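Local coordinates for hydrolase, haloacid dehalogenase-like family (Chlorobaculum tepidum, PDB 2HCF), which is probably a magnesium-dependent hydrolase of the haloacid dehalogenase superfamily, though its substrate is not established, at residues A87-I92 with H126-P131; L115-N119 with R149-P153. Residues are numbered along the deposited sequence.

Interaction 1: A87-I92 with H126-P131; sequences ARREDI and HKLKLP
The knob is Leu-130 of segment 126-131; the hollow lies between Ala-87 and Ile-92, floored by Arg-88 O. Segment 87-92 leaves helical geometry at Ala-87, runs extended through Arg-88, makes a 3-10 turn at 89-91 (Asp-91 N to Arg-88 O, 2.8 Å) and enters a strand at Ile-92. Residues 126-129 are helical (Leu-130 N to His-126 O, 3.2 Å). Leu-130 (m, t) inserts CD1 between Ala-87 CB (4.0 Å) and Ile-92 CG1 (3.7 Å), 3.9 Å from Arg-88 O; the CA atoms of Arg-89 and Leu-130 are 5.1 Å apart. Ile-92 (m, m) sets CG2 3.8 Å from Pro-131 CG. Arg-89 (t, p) reaches over Leu-130 and lays a guanidinium face over Pro-131 CA, 3.6 Å from NE. A water donates to Ala-87 O and meets His-126 NE2, 2.6 Å from each. Strands 16-18 and 92-94 probably form the HAD flap and the helices between them the inserted cap, so 87-92 returns from cap to core beside helix 121-129, where Ile-92 touches Leu-16 and Val-18.

Interaction 2: L115-N119 with R149-P153; sequences LLTGN and RNELP
In the Rossmann-like core of this HAD-type fold, the C-terminal end of parallel strand 111-116 and the turn after it meet segment 149-153, which leads into helix 152-164. Leu-116 is extended; Thr-117 OG1 accepts from Asn-119 N at 3.0 Å, an ST turn. The nearest CA pairs are Leu-116 with Leu-152 (6.8 Å) and Gly-118 with Arg-149 (7.1 Å). Arg-149 comes first, with helical phi/psi and chi1 to chi3 all t, so its guanidinium reaches the strand end: NH2 stands 3.0 Å from Leu-116 O and 3.7 Å from Thr-117 CA. The same NH2 forms salt bridges with Asp-10, a magnesium ligand, and Asp-182. These positions are consistent with Thr-117 being the motif II Thr/Ser and Arg-149 the motif III basic residue of HAD enzymes. Asn-150 and Glu-151 carry the backbone round the turn, closed by Leu-152 N to Arg-149 O at 3.1 Å. Leu-152 (m, t) then points at the strand, its CD1 3.7 Å from Leu-116 CD2 and 3.5 Å from Thr-117 O. Pro-153 CA lies 3.8 Å from CD1 of Leu-116 (t, t). A water accepts from Arg-149 NH1 at 2.7 Å and, weakly, from Gly-118 N at 3.2 Å.

Overall arrangement
The two contacts lie about 21 Å apart between centres. Interaction 2 lies beside the magnesium site formed by Asp-10, Asp-12 and Asp-178, and interaction 1 reaches toward it through Lys-127. Their segments alternate along the chain, and strand 111-116 and helix 121-129 follow each other, joined by the turn that holds Asn-119. The extended Lys-127 side chain carries NZ to a salt bridge with Asp-12 and is about 9 Å from the bound magnesium ion; the side chain of Arg-149 is about 6 Å from the bound magnesium ion. The contacts touch where Lys-127 NZ lies 2.7 Å from Asn-119 OD1, a probable hydrogen bond, and where Leu-128 CD1 packs 3.7 Å from Leu-115 CD1. Asp-10 and Asp-12 fit the DxDx(T/V) motif of HAD enzymes.

Interaction 1: A87-I92 with H126-P131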
ATOM      1  N   ALA A  87      -7.709  16.854  -0.293  1.00 24.90           N
ATOM      2  CA  ALA A  87      -6.262  16.677  -0.385  1.00 25.08           C
ATOM      3  C   ALA A  87      -5.635  17.636  -1.412  1.00 24.76           C
ATOM      4  O   ALA A  87      -6.202  17.867  -2.469  1.00 25.88           O
ATOM      5  CB  ALA A  87      -5.936  15.252  -0.738  1.00 24.80           C
ATOM      6  N   ARG A  88      -4.473  18.195  -1.081  1.00 24.69           N
ATOM      7  CA  ARG A  88      -3.690  19.028  -1.990  1.00 24.50           C
ATOM      8  C   ARG A  88      -2.260  18.501  -2.020  1.00 23.51           C
ATOM      9  O   ARG A  88      -1.844  17.739  -1.137  1.00 21.63           O
ATOM     10  CB  ARG A  88      -3.653  20.489  -1.522  1.00 25.47           C
ATOM     11  CG  ARG A  88      -5.020  21.187  -1.333  1.00 28.29           C
ATOM     12  CD  ARG A  88      -5.733  21.441  -2.657  1.00 31.77           C
ATOM     13  NE  ARG A  88      -7.012  22.153  -2.486  1.00 33.75           N
ATOM     14  CZ  ARG A  88      -8.235  21.606  -2.551  1.00 36.82           C
ATOM     15  NH1 ARG A  88      -8.405  20.305  -2.777  1.00 37.96           N
ATOM     16  NH2 ARG A  88      -9.313  22.375  -2.377  1.00 36.57           N
ATOM     17  N   ARG A  89      -1.496  18.936  -3.024  1.00 22.78           N
ATOM     18  CA  ARG A  89      -0.103  18.499  -3.195  1.00 22.62           C
ATOM     19  C   ARG A  89       0.687  18.683  -1.911  1.00 22.35           C
ATOM     20  O   ARG A  89       1.476  17.842  -1.529  1.00 21.70           O
ATOM     21  CB  ARG A  89       0.554  19.308  -4.315  1.00 22.95           C
ATOM     22  CG  ARG A  89       2.051  19.052  -4.485  1.00 24.41           C
ATOM     23  CD  ARG A  89       2.353  17.585  -4.780  1.00 25.01           C
ATOM     24  NE  ARG A  89       3.786  17.316  -4.899  1.00 25.17           N
ATOM     25  CZ  ARG A  89       4.574  16.886  -3.911  1.00 24.18           C
ATOM     26  NH1 ARG A  89       4.099  16.675  -2.693  1.00 24.09           N
ATOM     27  NH2 ARG A  89       5.865  16.687  -4.137  1.00 23.73           N
ATOM     28  N   GLU A  90       0.407  19.777  -1.215  1.00 22.48           N
ATOM     29  CA  GLU A  90       1.110  20.114   0.029  1.00 23.06           C
ATOM     30  C   GLU A  90       0.849  19.152   1.186  1.00 22.04           C
ATOM     31  O   GLU A  90       1.554  19.194   2.210  1.00 21.96           O
ATOM     32  CB  GLU A  90       0.736  21.526   0.453  1.00 23.52           C
ATOM     33  CG  GLU A  90       1.270  22.609  -0.497  1.00 26.64           C
ATOM     34  CD  GLU A  90       0.491  22.761  -1.817  1.00 29.84           C
ATOM     35  OE1 GLU A  90      -0.677  22.320  -1.907  1.00 30.73           O
ATOM     36  OE2 GLU A  90       1.069  23.325  -2.786  1.00 34.58           O
ATOM     37  N   ASP A  91      -0.174  18.317   1.046  1.00 20.97           N
ATOM     38  CA  ASP A  91      -0.472  17.260   2.015  1.00 20.06           C
ATOM     39  C   ASP A  91       0.390  16.005   1.819  1.00 19.29           C
ATOM     40  O   ASP A  91       0.434  15.165   2.704  1.00 19.15           O
ATOM     41  CB  ASP A  91      -1.963  16.879   1.947  1.00 20.36           C
ATOM     42  CG  ASP A  91      -2.883  18.026   2.351  1.00 20.45           C
ATOM     43  OD1 ASP A  91      -2.548  18.752   3.316  1.00 23.84           O
ATOM     44  OD2 ASP A  91      -3.950  18.198   1.724  1.00 20.67           O
ATOM     45  N   ILE A  92       1.075  15.888   0.674  1.00 18.99           N
ATOM     46  CA  ILE A  92       1.827  14.675   0.321  1.00 19.05           C
ATOM     47  C   ILE A  92       3.321  14.981   0.386  1.00 19.79           C
ATOM     48  O   ILE A  92       3.803  15.983  -0.148  1.00 18.97           O
ATOM     49  CB  ILE A  92       1.456  14.122  -1.134  1.00 18.59           C
ATOM     50  CG1 ILE A  92      -0.060  13.971  -1.324  1.00 18.88           C
ATOM     51  CG2 ILE A  92       2.146  12.794  -1.427  1.00 18.93           C
ATOM     52  CD1 ILE A  92      -0.762  12.998  -0.376  1.00 17.55           C
ATOM     53  N   HIS A 126      -4.929   8.551  -6.010  1.00 16.82           N
ATOM     54  CA  HIS A 126      -4.968  10.016  -5.876  1.00 15.59           C
ATOM     55  C   HIS A 126      -3.749  10.508  -5.065  1.00 15.95           C
ATOM     56  O   HIS A 126      -3.114  11.496  -5.404  1.00 17.63           O
ATOM     57  CB  HIS A 126      -6.245  10.502  -5.200  1.00 15.37           C
ATOM     58  CG  HIS A 126      -6.409  11.990  -5.262  1.00 11.55           C
ATOM     59  ND1 HIS A 126      -6.540  12.672  -6.456  1.00 17.31           N
ATOM     60  CD2 HIS A 126      -6.419  12.923  -4.289  1.00 11.86           C
ATOM     61  CE1 HIS A 126      -6.649  13.960  -6.199  1.00 14.07           C
ATOM     62  NE2 HIS A 126      -6.578  14.142  -4.894  1.00 12.24           N
ATOM     63  N   LYS A 127      -3.402   9.790  -4.009  1.00 15.17           N
ATOM     64  CA  LYS A 127      -2.175  10.129  -3.299  1.00 15.10           C
ATOM     65  C   LYS A 127      -0.918  10.129  -4.240  1.00 15.40           C
ATOM     66  O   LYS A 127      -0.003  10.934  -4.077  1.00 16.52           O
ATOM     67  CB  LYS A 127      -1.948   9.104  -2.168  1.00 15.02           C
ATOM     68  CG  LYS A 127      -2.895   9.205  -0.985  1.00 12.97           C
ATOM     69  CD  LYS A 127      -2.650   8.065   0.061  1.00 13.67           C
ATOM     70  CE  LYS A 127      -3.636   8.115   1.194  1.00 15.43           C
ATOM     71  NZ  LYS A 127      -3.323   7.008   2.218  1.00 15.09           N
ATOM     72  N   LEU A 128      -0.837   9.154  -5.147  1.00 15.23           N
ATOM     73  CA  LEU A 128       0.316   8.982  -6.036  1.00 14.74           C
ATOM     74  C   LEU A 128       0.285  10.048  -7.137  1.00 15.25           C
ATOM     75  O   LEU A 128       1.324  10.552  -7.571  1.00 16.36           O
ATOM     76  CB  LEU A 128       0.299   7.580  -6.678  1.00 13.89           C
ATOM     77  CG  LEU A 128       0.419   6.335  -5.776  1.00 12.78           C
ATOM     78  CD1 LEU A 128       0.153   5.171  -6.683  1.00 13.20           C
ATOM     79  CD2 LEU A 128       1.753   6.233  -5.162  1.00 12.90           C
ATOM     80  N   LYS A 129      -0.917  10.423  -7.551  1.00 17.15           N
ATOM     81  CA  LYS A 129      -1.101  11.443  -8.613  1.00 19.07           C
ATOM     82  C   LYS A 129      -0.687  12.869  -8.219  1.00 18.69           C
ATOM     83  O   LYS A 129      -0.224  13.706  -9.078  1.00 17.41           O
ATOM     84  CB  LYS A 129      -2.581  11.490  -9.018  1.00 19.89           C
ATOM     85  CG  LYS A 129      -3.024  10.462 -10.061  1.00 22.79           C
ATOM     86  CD  LYS A 129      -4.434  10.757 -10.587  1.00 23.47           C
ATOM     87  CE  LYS A 129      -5.086   9.511 -11.261  1.00 26.52           C
ATOM     88  NZ  LYS A 129      -5.155   9.607 -12.765  1.00 31.46           N
ATOM     89  N   LEU A 130      -0.929  13.214  -6.962  1.00 18.61           N
ATOM     90  CA  LEU A 130      -0.567  14.562  -6.475  1.00 19.20           C
ATOM     91  C   LEU A 130       0.908  14.860  -6.725  1.00 18.69           C
ATOM     92  O   LEU A 130       1.213  15.788  -7.428  1.00 17.93           O
ATOM     93  CB  LEU A 130      -1.006  14.773  -5.022  1.00 18.39           C
ATOM     94  CG  LEU A 130      -2.518  14.893  -4.877  1.00 19.35           C
ATOM     95  CD1 LEU A 130      -2.962  14.839  -3.455  1.00 18.08           C
ATOM     96  CD2 LEU A 130      -3.013  16.189  -5.522  1.00 19.19           C
ATOM     97  N   PRO A 131       1.833  14.029  -6.220  1.00 18.32           N
ATOM     98  CA  PRO A 131       3.241  14.211  -6.594  1.00 19.24           C
ATOM     99  C   PRO A 131       3.674  13.650  -7.972  1.00 19.57           C
ATOM    100  O   PRO A 131       4.850  13.720  -8.328  1.00 20.41           O
ATOM    101  CB  PRO A 131       3.979  13.494  -5.455  1.00 19.16           C
ATOM    102  CG  PRO A 131       3.078  12.421  -5.099  1.00 18.03           C
ATOM    103  CD  PRO A 131       1.685  12.942  -5.252  1.00 19.18           C
TER
HETATM  104  O   HOH W   1      -7.321  16.565  -4.356  1.00 31.05           O

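Interaction 2: L115-N119 with R149-P153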
ATOM      1  N   LEU A 115       1.279  -2.060  -7.646  1.00 17.22           N
ATOM      2  CA  LEU A 115       1.001  -1.606  -6.311  1.00 17.34           C
ATOM      3  C   LEU A 115       0.417  -2.756  -5.554  1.00 17.87           C
ATOM      4  O   LEU A 115      -0.349  -3.518  -6.126  1.00 18.09           O
ATOM      5  CB  LEU A 115      -0.022  -0.504  -6.349  1.00 17.71           C
ATOM      6  CG  LEU A 115       0.508   0.769  -7.028  1.00 17.01           C
ATOM      7  CD1 LEU A 115      -0.628   1.654  -7.332  1.00 17.96           C
ATOM      8  CD2 LEU A 115       1.504   1.501  -6.102  1.00 18.68           C
ATOM      9  N   LEU A 116       0.765  -2.873  -4.279  1.00 18.66           N
ATOM     10  CA  LEU A 116       0.118  -3.778  -3.349  1.00 18.98           C
ATOM     11  C   LEU A 116      -0.052  -2.974  -2.070  1.00 19.56           C
ATOM     12  O   LEU A 116       0.951  -2.727  -1.363  1.00 18.78           O
ATOM     13  CB  LEU A 116       0.974  -5.020  -3.077  1.00 19.65           C
ATOM     14  CG  LEU A 116       0.208  -6.186  -2.460  1.00 21.96           C
ATOM     15  CD1 LEU A 116       0.936  -7.486  -2.663  1.00 23.97           C
ATOM     16  CD2 LEU A 116      -0.053  -5.986  -0.972  1.00 22.86           C
ATOM     17  N   THR A 117      -1.293  -2.517  -1.822  1.00 19.12           N
ATOM     18  CA  THR A 117      -1.538  -1.474  -0.844  1.00 19.94           C
ATOM     19  C   THR A 117      -2.813  -1.623  -0.038  1.00 19.77           C
ATOM     20  O   THR A 117      -3.772  -2.257  -0.493  1.00 20.08           O
ATOM     21  CB  THR A 117      -1.508  -0.110  -1.567  1.00 19.11           C
ATOM     22  OG1 THR A 117      -1.870   0.932  -0.670  1.00 20.16           O
ATOM     23  CG2 THR A 117      -2.394  -0.128  -2.784  1.00 20.92           C
ATOM     24  N   GLY A 118      -2.811  -1.040   1.168  1.00 19.76           N
ATOM     25  CA  GLY A 118      -4.002  -1.007   2.036  1.00 19.13           C
ATOM     26  C   GLY A 118      -4.989   0.069   1.614  1.00 18.67           C
ATOM     27  O   GLY A 118      -6.118   0.116   2.107  1.00 20.27           O
ATOM     28  N   ASN A 119      -4.570   0.978   0.734  1.00 18.93           N
ATOM     29  CA  ASN A 119      -5.485   1.974   0.187  1.00 18.94           C
ATOM     30  C   ASN A 119      -6.535   1.349  -0.759  1.00 19.11           C
ATOM     31  O   ASN A 119      -6.227   0.418  -1.519  1.00 19.25           O
ATOM     32  CB  ASN A 119      -4.708   3.036  -0.622  1.00 19.38           C
ATOM     33  CG  ASN A 119      -3.867   3.968   0.242  1.00 19.90           C
ATOM     34  OD1 ASN A 119      -4.388   4.965   0.771  1.00 17.31           O
ATOM     35  ND2 ASN A 119      -2.542   3.708   0.312  1.00 15.60           N
ATOM     36  N   ARG A 149      -4.770  -8.395   4.187  1.00 21.79           N
ATOM     37  CA  ARG A 149      -3.630  -8.026   3.307  1.00 21.75           C
ATOM     38  C   ARG A 149      -3.040  -9.279   2.670  1.00 21.51           C
ATOM     39  O   ARG A 149      -2.486  -9.247   1.582  1.00 19.87           O
ATOM     40  CB  ARG A 149      -2.512  -7.261   4.054  1.00 21.18           C
ATOM     41  CG  ARG A 149      -1.579  -6.500   3.090  1.00 21.79           C
ATOM     42  CD  ARG A 149      -0.374  -5.860   3.744  1.00 22.65           C
ATOM     43  NE  ARG A 149       0.274  -5.067   2.721  1.00 24.33           N
ATOM     44  CZ  ARG A 149       0.124  -3.769   2.599  1.00 26.02           C
ATOM     45  NH1 ARG A 149      -0.580  -3.094   3.494  1.00 26.21           N
ATOM     46  NH2 ARG A 149       0.722  -3.129   1.604  1.00 25.31           N
ATOM     47  N   ASN A 150      -3.179 -10.394   3.374  1.00 21.08           N
ATOM     48  CA  ASN A 150      -2.613 -11.683   2.928  1.00 22.37           C
ATOM     49  C   ASN A 150      -3.296 -12.353   1.750  1.00 22.58           C
ATOM     50  O   ASN A 150      -2.745 -13.309   1.200  1.00 23.50           O
ATOM     51  CB  ASN A 150      -2.535 -12.646   4.104  1.00 21.69           C
ATOM     52  CG  ASN A 150      -1.528 -12.197   5.140  1.00 23.51           C
ATOM     53  OD1 ASN A 150      -0.650 -11.370   4.861  1.00 25.51           O
ATOM     54  ND2 ASN A 150      -1.649 -12.736   6.343  1.00 26.39           N
ATOM     55  N   GLU A 151      -4.465 -11.851   1.354  1.00 22.81           N
ATOM     56  CA  GLU A 151      -5.101 -12.237   0.087  1.00 22.66           C
ATOM     57  C   GLU A 151      -4.515 -11.494  -1.127  1.00 21.30           C
ATOM     58  O   GLU A 151      -4.538 -12.019  -2.244  1.00 20.87           O
ATOM     59  CB  GLU A 151      -6.610 -11.984   0.164  1.00 23.23           C
ATOM     60  CG  GLU A 151      -7.299 -12.811   1.261  1.00 24.69           C
ATOM     61  CD  GLU A 151      -8.796 -12.544   1.365  1.00 27.29           C
ATOM     62  OE1 GLU A 151      -9.452 -12.259   0.315  1.00 33.13           O
ATOM     63  OE2 GLU A 151      -9.320 -12.621   2.513  1.00 31.59           O
ATOM     64  N   LEU A 152      -3.969 -10.297  -0.904  1.00 19.98           N
ATOM     65  CA  LEU A 152      -3.501  -9.427  -2.000  1.00 19.92           C
ATOM     66  C   LEU A 152      -2.367  -9.935  -2.920  1.00 19.22           C
ATOM     67  O   LEU A 152      -2.426  -9.717  -4.127  1.00 19.57           O
ATOM     68  CB  LEU A 152      -3.125  -8.055  -1.447  1.00 19.70           C
ATOM     69  CG  LEU A 152      -4.222  -7.140  -0.877  1.00 21.38           C
ATOM     70  CD1 LEU A 152      -3.771  -5.685  -0.927  1.00 22.34           C
ATOM     71  CD2 LEU A 152      -5.559  -7.320  -1.554  1.00 22.63           C
ATOM     72  N   PRO A 153      -1.326 -10.592  -2.372  1.00 19.72           N
ATOM     73  CA  PRO A 153      -0.230 -11.076  -3.219  1.00 19.44           C
ATOM     74  C   PRO A 153      -0.729 -12.042  -4.297  1.00 20.07           C
ATOM     75  O   PRO A 153      -0.288 -11.990  -5.413  1.00 19.27           O
ATOM     76  CB  PRO A 153       0.668 -11.836  -2.236  1.00 19.85           C
ATOM     77  CG  PRO A 153       0.309 -11.336  -0.932  1.00 19.70           C
ATOM     78  CD  PRO A 153      -1.117 -10.954  -0.966  1.00 18.33           C
TER
HETATM   79  O   HOH W   2      -1.265  -0.531   3.870  1.00 29.38           O